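Local coordinates for DUF5638 domain-containing protein (Legionella pneumophila subsp. pneumophila, PDB 5L1A) that is of unknown function and, in its full-length form, is probably membrane-bound, the chain here being an all-helical N-terminal piece crystallised with a triiodinated benzenedicarboxylic acid, at residues Arg9-Arg14 with Glu61-Tyr66; Tyr44-Ala49 with Glu67-Leu72; Asp84-Thr89 with Asn105-Cys110; Asp92-Glu95 with Ala99-Ile102. One frame throughout, in Å; residues are numbered along the deposited sequence.

Interaction 1 of 4, residues Arg9-Arg14 with Glu61-Tyr66. With I3C (5-amino-2,4,6-triiodobenzene-1,3-dicarboxylic acid), chain B; I3C (5-amino-2,4,6-triiodobenzene-1,3-dicarboxylic acid), chain E.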
# COMPACT_ATOMS: atom_id res chain seq x y z
N ARG A 9 -15.31 -7.35 -7.05
CA ARG A 9 -14.53 -7.34 -8.29
C ARG A 9 -14.20 -5.92 -8.73
O ARG A 9 -13.08 -5.66 -9.20
CB ARG A 9 -15.30 -8.07 -9.39
CG ARG A 9 -15.52 -9.54 -9.10
CD ARG A 9 -16.20 -10.25 -10.26
NE ARG A 9 -16.13 -11.70 -10.10
CZ ARG A 9 -15.09 -12.44 -10.48
NH1 ARG A 9 -15.10 -13.75 -10.29
NH2 ARG A 9 -14.04 -11.87 -11.05
N LEU A 10 -15.14 -4.99 -8.58
CA LEU A 10 -14.86 -3.60 -8.92
C LEU A 10 -13.78 -3.03 -8.01
O LEU A 10 -12.92 -2.27 -8.46
CB LEU A 10 -16.14 -2.77 -8.83
CG LEU A 10 -17.24 -3.27 -9.76
CD1 LEU A 10 -18.53 -2.50 -9.54
CD2 LEU A 10 -16.79 -3.16 -11.21
N LEU A 11 -13.82 -3.38 -6.72
CA LEU A 11 -12.76 -2.96 -5.81
C LEU A 11 -11.44 -3.62 -6.14
O LEU A 11 -10.37 -3.03 -5.92
CB LEU A 11 -13.17 -3.26 -4.37
CG LEU A 11 -13.93 -2.19 -3.60
CD1 LEU A 11 -15.04 -1.56 -4.43
CD2 LEU A 11 -14.51 -2.79 -2.32
N GLU A 12 -11.48 -4.85 -6.67
CA GLU A 12 -10.25 -5.54 -7.05
C GLU A 12 -9.53 -4.83 -8.18
O GLU A 12 -8.30 -4.79 -8.20
CB GLU A 12 -10.57 -6.98 -7.44
CG GLU A 12 -9.37 -7.80 -7.88
CD GLU A 12 -8.40 -8.07 -6.75
OE1 GLU A 12 -8.85 -8.18 -5.59
OE2 GLU A 12 -7.18 -8.18 -7.02
N LYS A 13 -10.28 -4.25 -9.13
CA LYS A 13 -9.65 -3.53 -10.23
C LYS A 13 -8.82 -2.36 -9.74
O LYS A 13 -7.83 -1.99 -10.38
CB LYS A 13 -10.72 -3.05 -11.22
CG LYS A 13 -11.45 -4.18 -11.94
CD LYS A 13 -12.45 -3.63 -12.96
CE LYS A 13 -13.04 -4.74 -13.82
NZ LYS A 13 -13.88 -5.70 -13.04
N ARG A 14 -9.19 -1.77 -8.60
CA ARG A 14 -8.38 -0.69 -8.04
C ARG A 14 -7.19 -1.21 -7.25
O ARG A 14 -6.18 -0.52 -7.14
CB ARG A 14 -9.25 0.22 -7.17
CG ARG A 14 -10.19 1.10 -7.97
CD ARG A 14 -10.57 2.34 -7.19
NE ARG A 14 -11.71 2.11 -6.32
CZ ARG A 14 -11.96 2.80 -5.21
NH1 ARG A 14 -11.14 3.77 -4.83
NH2 ARG A 14 -13.03 2.53 -4.49
N GLU A 61 -12.25 0.49 2.55
CA GLU A 61 -11.29 1.19 3.41
C GLU A 61 -9.87 0.72 3.15
O GLU A 61 -8.92 1.52 3.21
CB GLU A 61 -11.67 0.99 4.88
CG GLU A 61 -10.79 1.78 5.84
CD GLU A 61 -11.25 1.68 7.29
OE1 GLU A 61 -12.30 1.06 7.55
OE2 GLU A 61 -10.55 2.23 8.17
N VAL A 62 -9.68 -0.57 2.85
CA VAL A 62 -8.36 -1.08 2.52
C VAL A 62 -7.90 -0.56 1.17
O VAL A 62 -6.74 -0.17 1.00
CB VAL A 62 -8.36 -2.62 2.56
CG1 VAL A 62 -7.04 -3.17 2.06
CG2 VAL A 62 -8.65 -3.11 3.97
N VAL A 63 -8.80 -0.55 0.18
CA VAL A 63 -8.44 -0.05 -1.15
C VAL A 63 -8.06 1.43 -1.07
O VAL A 63 -7.09 1.86 -1.69
CB VAL A 63 -9.60 -0.30 -2.14
CG1 VAL A 63 -9.40 0.51 -3.41
CG2 VAL A 63 -9.70 -1.78 -2.46
N GLU A 64 -8.82 2.22 -0.31
CA GLU A 64 -8.47 3.62 -0.11
C GLU A 64 -7.13 3.76 0.61
O GLU A 64 -6.34 4.65 0.30
CB GLU A 64 -9.57 4.34 0.66
CG GLU A 64 -10.84 4.54 -0.14
CD GLU A 64 -11.99 5.05 0.71
OE1 GLU A 64 -11.85 5.11 1.95
OE2 GLU A 64 -13.04 5.41 0.13
N GLU A 65 -6.86 2.88 1.58
CA GLU A 65 -5.61 2.96 2.32
C GLU A 65 -4.42 2.65 1.42
O GLU A 65 -3.37 3.30 1.52
CB GLU A 65 -5.64 2.01 3.52
CG GLU A 65 -4.41 2.09 4.40
CD GLU A 65 -4.22 0.84 5.24
OE1 GLU A 65 -4.83 -0.19 4.91
OE2 GLU A 65 -3.45 0.89 6.23
N TYR A 66 -4.57 1.66 0.53
CA TYR A 66 -3.53 1.35 -0.44
C TYR A 66 -3.32 2.52 -1.40
O TYR A 66 -2.18 2.82 -1.78
CB TYR A 66 -3.91 0.08 -1.20
CG TYR A 66 -2.78 -0.64 -1.89
CD1 TYR A 66 -1.46 -0.21 -1.76
CD2 TYR A 66 -3.03 -1.75 -2.68
CE1 TYR A 66 -0.43 -0.89 -2.40
CE2 TYR A 66 -2.01 -2.43 -3.32
CZ TYR A 66 -0.72 -1.99 -3.18
OH TYR A 66 0.29 -2.67 -3.83
I3 I3C B . -10.02 8.63 8.15
I2 I3C B . -4.30 8.91 5.93
I1 I3C B . -6.84 3.45 7.12
O8 I3C B . -10.25 5.05 7.21
O9 I3C B . -9.41 5.07 9.24
C10 I3C B . -4.57 5.62 6.16
N13 I3C B . -7.20 9.84 7.02
C1 I3C B . -8.21 6.20 7.54
C6 I3C B . -8.28 7.68 7.52
C5 I3C B . -7.14 8.48 7.05
C4 I3C B . -5.92 7.79 6.60
C3 I3C B . -5.82 6.32 6.62
C2 I3C B . -6.97 5.53 7.09
C7 I3C B . -9.37 5.39 8.03
O11 I3C B . -4.42 5.40 4.94
O12 I3C B . -3.72 5.29 7.02
I3 I3C E . -7.44 -0.29 6.68
I2 I3C E . -4.19 -5.52 7.86
I1 I3C E . -7.62 -2.91 12.23
O8 I3C E . -9.49 -0.96 9.78
O9 I3C E . -7.77 0.30 10.27
C10 I3C E . -5.55 -5.07 10.75
N13 I3C E . -5.43 -2.90 6.21
C1 I3C E . -7.32 -1.84 9.34
C6 I3C E . -6.82 -1.83 7.95
C5 I3C E . -5.89 -2.90 7.48
C4 I3C E . -5.48 -3.98 8.43
C3 I3C E . -5.99 -3.98 9.82
C2 I3C E . -6.90 -2.91 10.27
C7 I3C E . -8.25 -0.76 9.83
O11 I3C E . -4.46 -4.94 11.36
O12 I3C E . -6.26 -6.09 10.89

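Interaction 2 of 4, residues Tyr44-Ala49 with Glu67-Leu72. With I3C (5-amino-2,4,6-triiodobenzene-1,3-dicarboxylic acid), chain E.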
# COMPACT_ATOMS: atom_id res chain seq x y z
N TYR A 44 1.94 -7.66 -0.64
CA TYR A 44 1.29 -8.73 0.10
C TYR A 44 0.46 -8.19 1.25
O TYR A 44 -0.63 -8.71 1.53
CB TYR A 44 2.34 -9.72 0.60
CG TYR A 44 1.80 -10.81 1.50
CD1 TYR A 44 1.22 -11.95 0.97
CD2 TYR A 44 1.88 -10.69 2.88
CE1 TYR A 44 0.73 -12.95 1.80
CE2 TYR A 44 1.40 -11.67 3.71
CZ TYR A 44 0.82 -12.80 3.17
OH TYR A 44 0.34 -13.79 4.00
N PHE A 45 0.93 -7.13 1.92
CA PHE A 45 0.21 -6.57 3.06
C PHE A 45 -1.17 -6.04 2.65
O PHE A 45 -2.17 -6.32 3.32
CB PHE A 45 1.04 -5.47 3.72
CG PHE A 45 0.29 -4.67 4.75
CD1 PHE A 45 0.14 -5.16 6.03
CD2 PHE A 45 -0.27 -3.44 4.43
CE1 PHE A 45 -0.56 -4.43 6.98
CE2 PHE A 45 -0.96 -2.71 5.38
CZ PHE A 45 -1.10 -3.21 6.66
N TYR A 46 -1.23 -5.27 1.57
CA TYR A 46 -2.50 -4.66 1.20
C TYR A 46 -3.43 -5.64 0.50
O TYR A 46 -4.63 -5.65 0.75
CB TYR A 46 -2.26 -3.43 0.32
CG TYR A 46 -1.66 -2.27 1.08
CD1 TYR A 46 -2.44 -1.51 1.93
CD2 TYR A 46 -0.32 -1.95 0.94
CE1 TYR A 46 -1.90 -0.44 2.63
CE2 TYR A 46 0.23 -0.88 1.64
CZ TYR A 46 -0.56 -0.13 2.48
OH TYR A 46 -0.02 0.92 3.17
N ASN A 47 -2.88 -6.48 -0.38
CA ASN A 47 -3.70 -7.49 -1.04
C ASN A 47 -4.28 -8.49 -0.05
O ASN A 47 -5.46 -8.82 -0.12
CB ASN A 47 -2.89 -8.20 -2.12
CG ASN A 47 -2.85 -7.41 -3.43
OD1 ASN A 47 -3.74 -7.55 -4.27
ND2 ASN A 47 -1.82 -6.59 -3.60
N SER A 48 -3.46 -8.97 0.90
CA SER A 48 -3.97 -9.90 1.90
C SER A 48 -5.01 -9.24 2.80
O SER A 48 -5.96 -9.89 3.23
CB SER A 48 -2.84 -10.46 2.76
OG SER A 48 -1.89 -11.16 1.98
N ALA A 49 -4.84 -7.95 3.10
CA ALA A 49 -5.80 -7.26 3.95
C ALA A 49 -7.14 -7.11 3.26
O ALA A 49 -8.19 -7.19 3.90
CB ALA A 49 -5.26 -5.90 4.38
N GLU A 67 -4.40 3.19 -1.80
CA GLU A 67 -4.28 4.30 -2.73
C GLU A 67 -3.56 5.49 -2.11
O GLU A 67 -2.73 6.13 -2.76
CB GLU A 67 -5.67 4.71 -3.22
CG GLU A 67 -6.28 3.72 -4.18
CD GLU A 67 -7.78 3.85 -4.28
OE1 GLU A 67 -8.38 4.52 -3.42
OE2 GLU A 67 -8.35 3.29 -5.23
N ASN A 68 -3.87 5.80 -0.85
CA ASN A 68 -3.16 6.87 -0.16
C ASN A 68 -1.68 6.52 0.01
O ASN A 68 -0.82 7.40 -0.11
CB ASN A 68 -3.79 7.15 1.21
CG ASN A 68 -5.19 7.73 1.10
OD1 ASN A 68 -5.49 8.49 0.18
ND2 ASN A 68 -6.05 7.36 2.04
N PHE A 69 -1.38 5.25 0.27
CA PHE A 69 0.01 4.83 0.36
C PHE A 69 0.74 5.04 -0.97
O PHE A 69 1.89 5.49 -0.98
CB PHE A 69 0.09 3.36 0.78
CG PHE A 69 1.46 2.75 0.62
CD1 PHE A 69 2.44 2.94 1.59
CD2 PHE A 69 1.77 1.98 -0.49
CE1 PHE A 69 3.70 2.37 1.44
CE2 PHE A 69 3.03 1.42 -0.64
CZ PHE A 69 3.99 1.61 0.33
N ILE A 70 0.07 4.74 -2.08
CA ILE A 70 0.68 4.94 -3.40
C ILE A 70 0.99 6.41 -3.62
O ILE A 70 2.07 6.77 -4.12
CB ILE A 70 -0.24 4.38 -4.50
CG1 ILE A 70 -0.31 2.86 -4.41
CG2 ILE A 70 0.24 4.81 -5.87
CD1 ILE A 70 1.04 2.20 -4.46
N SER A 71 0.07 7.30 -3.24
CA SER A 71 0.31 8.73 -3.37
C SER A 71 1.52 9.17 -2.56
O SER A 71 2.31 10.00 -3.01
CB SER A 71 -0.93 9.52 -2.95
OG SER A 71 -2.00 9.31 -3.85
N LEU A 72 1.68 8.62 -1.35
CA LEU A 72 2.81 8.99 -0.52
C LEU A 72 4.13 8.49 -1.11
O LEU A 72 5.14 9.20 -1.06
CB LEU A 72 2.62 8.44 0.90
CG LEU A 72 1.43 9.02 1.66
CD1 LEU A 72 1.31 8.38 3.03
CD2 LEU A 72 1.55 10.53 1.78
I3 I3C E . -7.44 -0.29 6.68
I2 I3C E . -4.19 -5.52 7.86
I1 I3C E . -7.62 -2.91 12.23
O8 I3C E . -9.49 -0.96 9.78
O9 I3C E . -7.77 0.30 10.27
C10 I3C E . -5.55 -5.07 10.75
N13 I3C E . -5.43 -2.90 6.21
C1 I3C E . -7.32 -1.84 9.34
C6 I3C E . -6.82 -1.83 7.95
C5 I3C E . -5.89 -2.90 7.48
C4 I3C E . -5.48 -3.98 8.43
C3 I3C E . -5.99 -3.98 9.82
C2 I3C E . -6.90 -2.91 10.27
C7 I3C E . -8.25 -0.76 9.83
O11 I3C E . -4.46 -4.94 11.36
O12 I3C E . -6.26 -6.09 10.89

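Interaction 3 of 4, residues Asp84-Thr89 with Asn105-Cys110. With I3C (5-amino-2,4,6-triiodobenzene-1,3-dicarboxylic acid), chain D.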
# COMPACT_ATOMS: atom_id res chain seq x y z
N ASP A 84 9.89 11.10 6.68
CA ASP A 84 9.23 11.40 7.94
C ASP A 84 7.86 12.03 7.72
O ASP A 84 6.89 11.68 8.40
CB ASP A 84 10.11 12.30 8.80
CG ASP A 84 11.30 11.57 9.38
OD1 ASP A 84 11.31 10.32 9.31
OD2 ASP A 84 12.21 12.23 9.90
N LYS A 85 7.77 12.98 6.79
CA LYS A 85 6.47 13.56 6.44
C LYS A 85 5.49 12.48 6.01
O LYS A 85 4.33 12.48 6.43
CB LYS A 85 6.63 14.60 5.34
CG LYS A 85 7.33 15.88 5.76
CD LYS A 85 6.37 16.86 6.41
CE LYS A 85 7.03 18.20 6.67
NZ LYS A 85 6.10 19.13 7.39
N ALA A 86 5.95 11.54 5.18
CA ALA A 86 5.07 10.49 4.67
C ALA A 86 4.59 9.58 5.79
O ALA A 86 3.40 9.24 5.84
CB ALA A 86 5.80 9.68 3.60
N PHE A 87 5.49 9.15 6.67
CA PHE A 87 5.09 8.26 7.75
C PHE A 87 4.17 8.94 8.75
O PHE A 87 3.25 8.31 9.27
CB PHE A 87 6.33 7.70 8.46
CG PHE A 87 6.00 6.72 9.55
CD1 PHE A 87 5.33 5.54 9.27
CD2 PHE A 87 6.37 6.97 10.87
CE1 PHE A 87 5.02 4.63 10.27
CE2 PHE A 87 6.07 6.07 11.87
CZ PHE A 87 5.39 4.90 11.57
N GLU A 88 4.41 10.23 9.03
CA GLU A 88 3.50 10.99 9.89
C GLU A 88 2.07 10.96 9.37
O GLU A 88 1.12 11.02 10.15
CB GLU A 88 3.97 12.44 10.00
CG GLU A 88 5.01 12.72 11.06
CD GLU A 88 5.30 14.21 11.16
OE1 GLU A 88 4.91 14.94 10.22
OE2 GLU A 88 5.90 14.64 12.17
N THR A 89 1.90 10.89 8.04
CA THR A 89 0.58 11.01 7.45
C THR A 89 -0.32 9.83 7.80
O THR A 89 -1.54 9.98 7.87
CB THR A 89 0.70 11.13 5.93
OG1 THR A 89 1.65 12.15 5.60
CG2 THR A 89 -0.64 11.51 5.32
N ASN A 105 9.80 1.89 6.84
CA ASN A 105 11.02 1.47 6.17
C ASN A 105 10.92 1.66 4.66
O ASN A 105 11.89 2.08 4.02
CB ASN A 105 11.34 0.02 6.51
CG ASN A 105 12.52 -0.53 5.72
OD1 ASN A 105 12.35 -1.08 4.63
ND2 ASN A 105 13.72 -0.38 6.27
N PHE A 106 9.75 1.38 4.08
CA PHE A 106 9.61 1.53 2.64
C PHE A 106 9.68 2.99 2.21
O PHE A 106 10.21 3.30 1.14
CB PHE A 106 8.31 0.88 2.15
CG PHE A 106 8.24 0.72 0.65
CD1 PHE A 106 8.88 -0.34 0.02
CD2 PHE A 106 7.53 1.63 -0.13
CE1 PHE A 106 8.81 -0.49 -1.36
CE2 PHE A 106 7.46 1.49 -1.51
CZ PHE A 106 8.10 0.43 -2.12
N PHE A 107 9.17 3.91 3.04
CA PHE A 107 9.29 5.33 2.72
C PHE A 107 10.74 5.78 2.73
O PHE A 107 11.18 6.49 1.82
CB PHE A 107 8.47 6.16 3.71
CG PHE A 107 7.00 6.10 3.46
CD1 PHE A 107 6.52 5.93 2.18
CD2 PHE A 107 6.10 6.20 4.51
CE1 PHE A 107 5.16 5.87 1.94
CE2 PHE A 107 4.74 6.14 4.28
CZ PHE A 107 4.27 5.98 2.99
N LYS A 108 11.50 5.37 3.74
CA LYS A 108 12.91 5.75 3.81
C LYS A 108 13.72 5.14 2.67
O LYS A 108 14.74 5.72 2.27
CB LYS A 108 13.50 5.34 5.15
CG LYS A 108 12.70 5.86 6.35
CD LYS A 108 13.50 5.80 7.63
CE LYS A 108 14.49 6.95 7.71
NZ LYS A 108 13.79 8.27 7.83
N VAL A 109 13.28 4.00 2.13
CA VAL A 109 13.97 3.41 0.98
C VAL A 109 13.79 4.28 -0.25
O VAL A 109 14.75 4.52 -1.01
CB VAL A 109 13.45 1.98 0.73
CG1 VAL A 109 13.83 1.53 -0.65
CG2 VAL A 109 13.99 1.03 1.78
N CYS A 110 12.57 4.78 -0.48
CA CYS A 110 12.31 5.60 -1.66
C CYS A 110 13.07 6.91 -1.61
O CYS A 110 13.37 7.49 -2.67
CB CYS A 110 10.81 5.86 -1.78
SG CYS A 110 9.80 4.37 -1.90
I3 I3C D . 7.89 2.72 12.52
I2 I3C D . 11.82 -0.26 16.19
I1 I3C D . 6.68 2.39 18.52
O8 I3C D . 5.23 2.53 15.22
O9 I3C D . 6.36 4.41 15.29
C10 I3C D . 9.56 0.68 18.50
N13 I3C D . 10.47 1.01 13.54
C1 I3C D . 7.56 2.38 15.56
C6 I3C D . 8.44 2.07 14.42
C5 I3C D . 9.69 1.29 14.60
C4 I3C D . 10.06 0.83 15.96
C3 I3C D . 9.19 1.15 17.12
C2 I3C D . 7.94 1.92 16.91
C7 I3C D . 6.30 3.16 15.34
O11 I3C D . 9.80 1.52 19.39
O12 I3C D . 9.63 -0.55 18.71

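Interaction 4 of 4, residues Asp92-Glu95 with Ala99-Ile102. With I3C (5-amino-2,4,6-triiodobenzene-1,3-dicarboxylic acid), chain B; I3C (5-amino-2,4,6-triiodobenzene-1,3-dicarboxylic acid), chain D; I3C (5-amino-2,4,6-triiodobenzene-1,3-dicarboxylic acid), chain E.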
# COMPACT_ATOMS: atom_id res chain seq x y z
N ASP A 92 -0.98 7.30 12.62
CA ASP A 92 -2.06 7.26 13.60
C ASP A 92 -3.22 6.38 13.15
O ASP A 92 -3.95 5.84 13.99
CB ASP A 92 -2.59 8.68 13.87
CG ASP A 92 -1.52 9.61 14.41
OD1 ASP A 92 -0.47 9.12 14.89
OD2 ASP A 92 -1.74 10.84 14.38
N THR A 93 -3.42 6.24 11.84
CA THR A 93 -4.48 5.41 11.30
C THR A 93 -4.02 4.00 10.97
O THR A 93 -4.81 3.19 10.46
CB THR A 93 -5.08 6.06 10.05
OG1 THR A 93 -4.02 6.55 9.21
CG2 THR A 93 -6.00 7.21 10.43
N THR A 94 -2.76 3.68 11.25
CA THR A 94 -2.20 2.35 11.06
C THR A 94 -2.15 1.67 12.42
O THR A 94 -1.36 2.07 13.29
CB THR A 94 -0.82 2.42 10.42
OG1 THR A 94 -0.86 3.27 9.27
CG2 THR A 94 -0.35 1.03 10.02
N GLU A 95 -2.98 0.65 12.62
CA GLU A 95 -3.11 0.04 13.94
C GLU A 95 -1.98 -0.94 14.22
O GLU A 95 -1.35 -0.88 15.28
CB GLU A 95 -4.47 -0.63 14.08
CG GLU A 95 -5.62 0.32 13.86
CD GLU A 95 -6.90 -0.15 14.51
OE1 GLU A 95 -6.83 -1.08 15.33
OE2 GLU A 95 -7.97 0.43 14.21
N ALA A 99 2.85 -3.22 10.65
CA ALA A 99 2.62 -2.43 9.45
C ALA A 99 3.33 -1.09 9.52
O ALA A 99 3.83 -0.58 8.51
CB ALA A 99 1.12 -2.23 9.22
N ASP A 100 3.38 -0.48 10.72
CA ASP A 100 4.15 0.75 10.89
C ASP A 100 5.60 0.55 10.48
O ASP A 100 6.19 1.42 9.81
CB ASP A 100 4.07 1.21 12.35
CG ASP A 100 2.91 2.15 12.60
OD1 ASP A 100 2.06 2.31 11.71
OD2 ASP A 100 2.85 2.74 13.70
N VAL A 101 6.19 -0.58 10.85
CA VAL A 101 7.61 -0.82 10.60
C VAL A 101 7.88 -0.95 9.11
O VAL A 101 8.79 -0.32 8.57
CB VAL A 101 8.09 -2.06 11.37
CG1 VAL A 101 9.50 -2.43 10.97
CG2 VAL A 101 8.00 -1.82 12.87
N ILE A 102 7.09 -1.78 8.41
CA ILE A 102 7.35 -2.02 7.00
C ILE A 102 7.01 -0.79 6.16
O ILE A 102 7.66 -0.53 5.14
CB ILE A 102 6.60 -3.27 6.51
CG1 ILE A 102 5.09 -3.08 6.62
CG2 ILE A 102 7.03 -4.49 7.30
CD1 ILE A 102 4.28 -4.28 6.17
I3 I3C B . -10.02 8.63 8.15
I2 I3C B . -4.30 8.91 5.93
I1 I3C B . -6.84 3.45 7.12
O8 I3C B . -10.25 5.05 7.21
O9 I3C B . -9.41 5.07 9.24
C10 I3C B . -4.57 5.62 6.16
N13 I3C B . -7.20 9.84 7.02
C1 I3C B . -8.21 6.20 7.54
C6 I3C B . -8.28 7.68 7.52
C5 I3C B . -7.14 8.48 7.05
C4 I3C B . -5.92 7.79 6.60
C3 I3C B . -5.82 6.32 6.62
C2 I3C B . -6.97 5.53 7.09
C7 I3C B . -9.37 5.39 8.03
O11 I3C B . -4.42 5.40 4.94
O12 I3C B . -3.72 5.29 7.02
I3 I3C D . 7.89 2.72 12.52
I2 I3C D . 11.82 -0.26 16.19
I1 I3C D . 6.68 2.39 18.52
O8 I3C D . 5.23 2.53 15.22
O9 I3C D . 6.36 4.41 15.29
C10 I3C D . 9.56 0.68 18.50
N13 I3C D . 10.47 1.01 13.54
C1 I3C D . 7.56 2.38 15.56
C6 I3C D . 8.44 2.07 14.42
C5 I3C D . 9.69 1.29 14.60
C4 I3C D . 10.06 0.83 15.96
C3 I3C D . 9.19 1.15 17.12
C2 I3C D . 7.94 1.92 16.91
C7 I3C D . 6.30 3.16 15.34
O11 I3C D . 9.80 1.52 19.39
O12 I3C D . 9.63 -0.55 18.71
I3 I3C E . -7.44 -0.29 6.68
I2 I3C E . -4.19 -5.52 7.86
I1 I3C E . -7.62 -2.91 12.23
O8 I3C E . -9.49 -0.96 9.78
O9 I3C E . -7.77 0.30 10.27
C10 I3C E . -5.55 -5.07 10.75
N13 I3C E . -5.43 -2.90 6.21
C1 I3C E . -7.32 -1.84 9.34
C6 I3C E . -6.82 -1.83 7.95
C5 I3C E . -5.89 -2.90 7.48
C4 I3C E . -5.48 -3.98 8.43
C3 I3C E . -5.99 -3.98 9.82
C2 I3C E . -6.90 -2.91 10.27
C7 I3C E . -8.25 -0.76 9.83
O11 I3C E . -4.46 -4.94 11.36
O12 I3C E . -6.26 -6.09 10.89

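Interaction 1 of 4, residues Arg9-Arg14 with Glu61-Tyr66
Val63 packs against both Leu11 and Arg14, and it illustrates how one branched side chain can carry most of a helix-helix contact. Its two methyls divide the work. CG1, lying anti to the backbone N (chi1 166°), reaches Arg14, while CG2 turns toward Leu11 and lies 3.7 Å from the Leu11 carbonyl O and 4.2 Å from Leu11 CB. On the Arg14 side, Val63 CG1 meets Arg14 CB at 3.8 Å and also sits over the centre of one guanidinium face. The bend of the arginine chain at its third torsion brings that flat group back across the methyl, so the aliphatic root and the charged end of Arg14 both rest on one carbon. NH1 has its own partner, a salt bridge to Glu67, one helical turn after Val63.

The contact joins helix 8-25 to helix 56-77 within an all-helical bundle, and the apolar seam continues through Leu11 to Phe50 of helix 33-51. Away from the seam the fit slackens: Arg14 NH2 and Glu64 OE2 stand 5.4 Å apart, their opposite charges near but not touching, at a partly exposed margin. Helix 56-77 turns another flank to the bound triiodo compounds. There Glu65 OE1 accepts a bent hydrogen bond from the amino group N13 of the chain E molecule (3.1 Å, N-H...O angle 135°), its extended chain carrying the carboxylate out from the helix. Glu61 OE2 approaches carboxylate oxygen O8 of the chain B molecule to 3.0 Å.

Interaction 2 of 4, residues Tyr44-Ala49 with Glu67-Leu72
Aromatic packing carries the contact between Tyr46 and Phe69. The two rings lie obliquely, with centroids 5.3 Å apart and planes at 38°, a geometry that is neither a parallel stack nor a T. Tyr46 CE2 sits over one face of the Phe69 ring, displaced toward its rim, at 3.9 Å from Phe69 CD2. The phenol end slides further along, so that Tyr46 OH packs against Phe69 CB at 3.4 Å. Phe69 holds its CG anti to the backbone N (chi1 168°), which swings the ring out to the tyrosine, the two meeting at a slant. Tyr46 is itself supported within its own helix, Phe45 CD2 lying over the centre of one of its faces, and it also stacks with Tyr66.

Within helix 33-51, Ser48 OG bonds to Tyr44 O at 2.8 Å, and Ser48 N reaches the same carbonyl from the other face of its plane, giving that oxygen two donors from one residue. Asn47 ND2 reaches Asp19 OD2 of helix 8-25.

Ala49 and Phe45 offer carbon to the bound triiodo molecule of chain E: Ala49 CB lies 3.5 Å from its amino nitrogen N13, and Phe45 CE1 is 3.9 Å from its iodine I2.

With Ile103 of helix 97-110 also touching Tyr46, helices 33-51 and 56-77 meet close to the centre of the chain through large rings bridging backbones that stay well apart, an arrangement that belongs to the aromatic core of an all-helical bundle.

Interaction 3 of 4, residues Asp84-Thr89 with Asn105-Cys110
Phe107 carries its CG beside the backbone N (chi1 -75°), and this tilts the ring across to Ala86; the same general placement in Lys108, followed by bends at its third and fourth torsions, curls the ammonium back to Asp84. The first pairing is a clear CH-pi contact. Ala86 CB stands 3.7 Å from the centroid of the Phe107 ring and only 13° off the ring normal, so the small methyl seats on the middle of the face. Phe87 also comes close: its backbone N is 3.7 Å from Phe107 CD2. The second pairing is a salt bridge of 3.5 Å between Asp84 OD1 and Lys108 NZ, long and lying at the exposed margin, where solvent probably screens it.

One turn on, Thr89 OG1 bonds to Lys85 O, turning a hydroxyl back onto its own helix. The Phe87 ring leads away from the interface to the triiodo molecule of chain D, with Phe87 CZ 3.5 Å from its iodine I3 and its carboxylate oxygen O9 in the plane of the ring at its edge.

Segments 84-89 and 105-110 run roughly antiparallel, at 154°, with their axes 9.1 Å apart at closest; they belong to helices 83-90 and 97-110. Helix 56-77 lies against both, Val76 touching Ala86 and Leu72 and Val73 touching Phe107, while Phe106 faces Leu39 and Ile42 of helix 33-51.

Interaction 4 of 4, residues Asp92-Glu95 with Ala99-Ile102
Thr94 and Asp100 pass one another head to tail, the threonine presenting carbon rather than its hydroxyl to the carboxylate. Asp100 OD1 lies 3.2 Å from both Thr94 CB and Thr94 CG2, along the branched end of the side chain. Thr94 CG2 stands anti to the backbone N (chi1 -50°, measured to OG1) and points on to Ala99, whose CB it meets at 3.7 Å. The hydroxyl has its partner in Ile90 O, to which it is hydrogen-bonded. That division of labour suits a helix-loop-helix connection: the loop between helices 83-90 and 97-110 folds its threonine back onto the first turn of the following helix, while its OG1 ties the loop to the end of the preceding one.

Thr93 and Glu95 both point away from helix 97-110 and meet bound triiodo molecules instead. Thr93 OG1 is modelled 2.5 Å from carboxylate oxygen O12 of the chain B molecule, a hydrogen bond whose shortness is doubtful, and Glu95 CD lies 3.7 Å from iodine I1 of the chain E molecule. Asp100 has a second neighbour as well, its OD2 lying 2.8 Å from carboxylate oxygen O8 of the chain D molecule, which Val101 CG2 also approaches.

The four contacts are joined by touching neighbours; only interaction 1 meets a single other, interaction 2. These two share helix 56-77 and meet where Tyr66 CD1 packs 3.4 Å from Tyr46 CD2. Interaction 2 passes on to interaction 3 through Phe69 CZ and Phe106 CD2, 3.6 Å apart. Interaction 4, nested within the loop that interaction 3 closes, touches it where Phe87 CE1 lies 3.5 Å from Asp100 O, and reaches interaction 2 through Phe45 CZ and Ala99 CB at 3.5 Å. Interactions 1 and 3 stand on opposite sides of the chain's centre, their centres about 22 Å apart. The chain E triiodo molecule touches interactions 1, 2 and 4, chain B touches 1 and 4, and chain D touches 3 and 4.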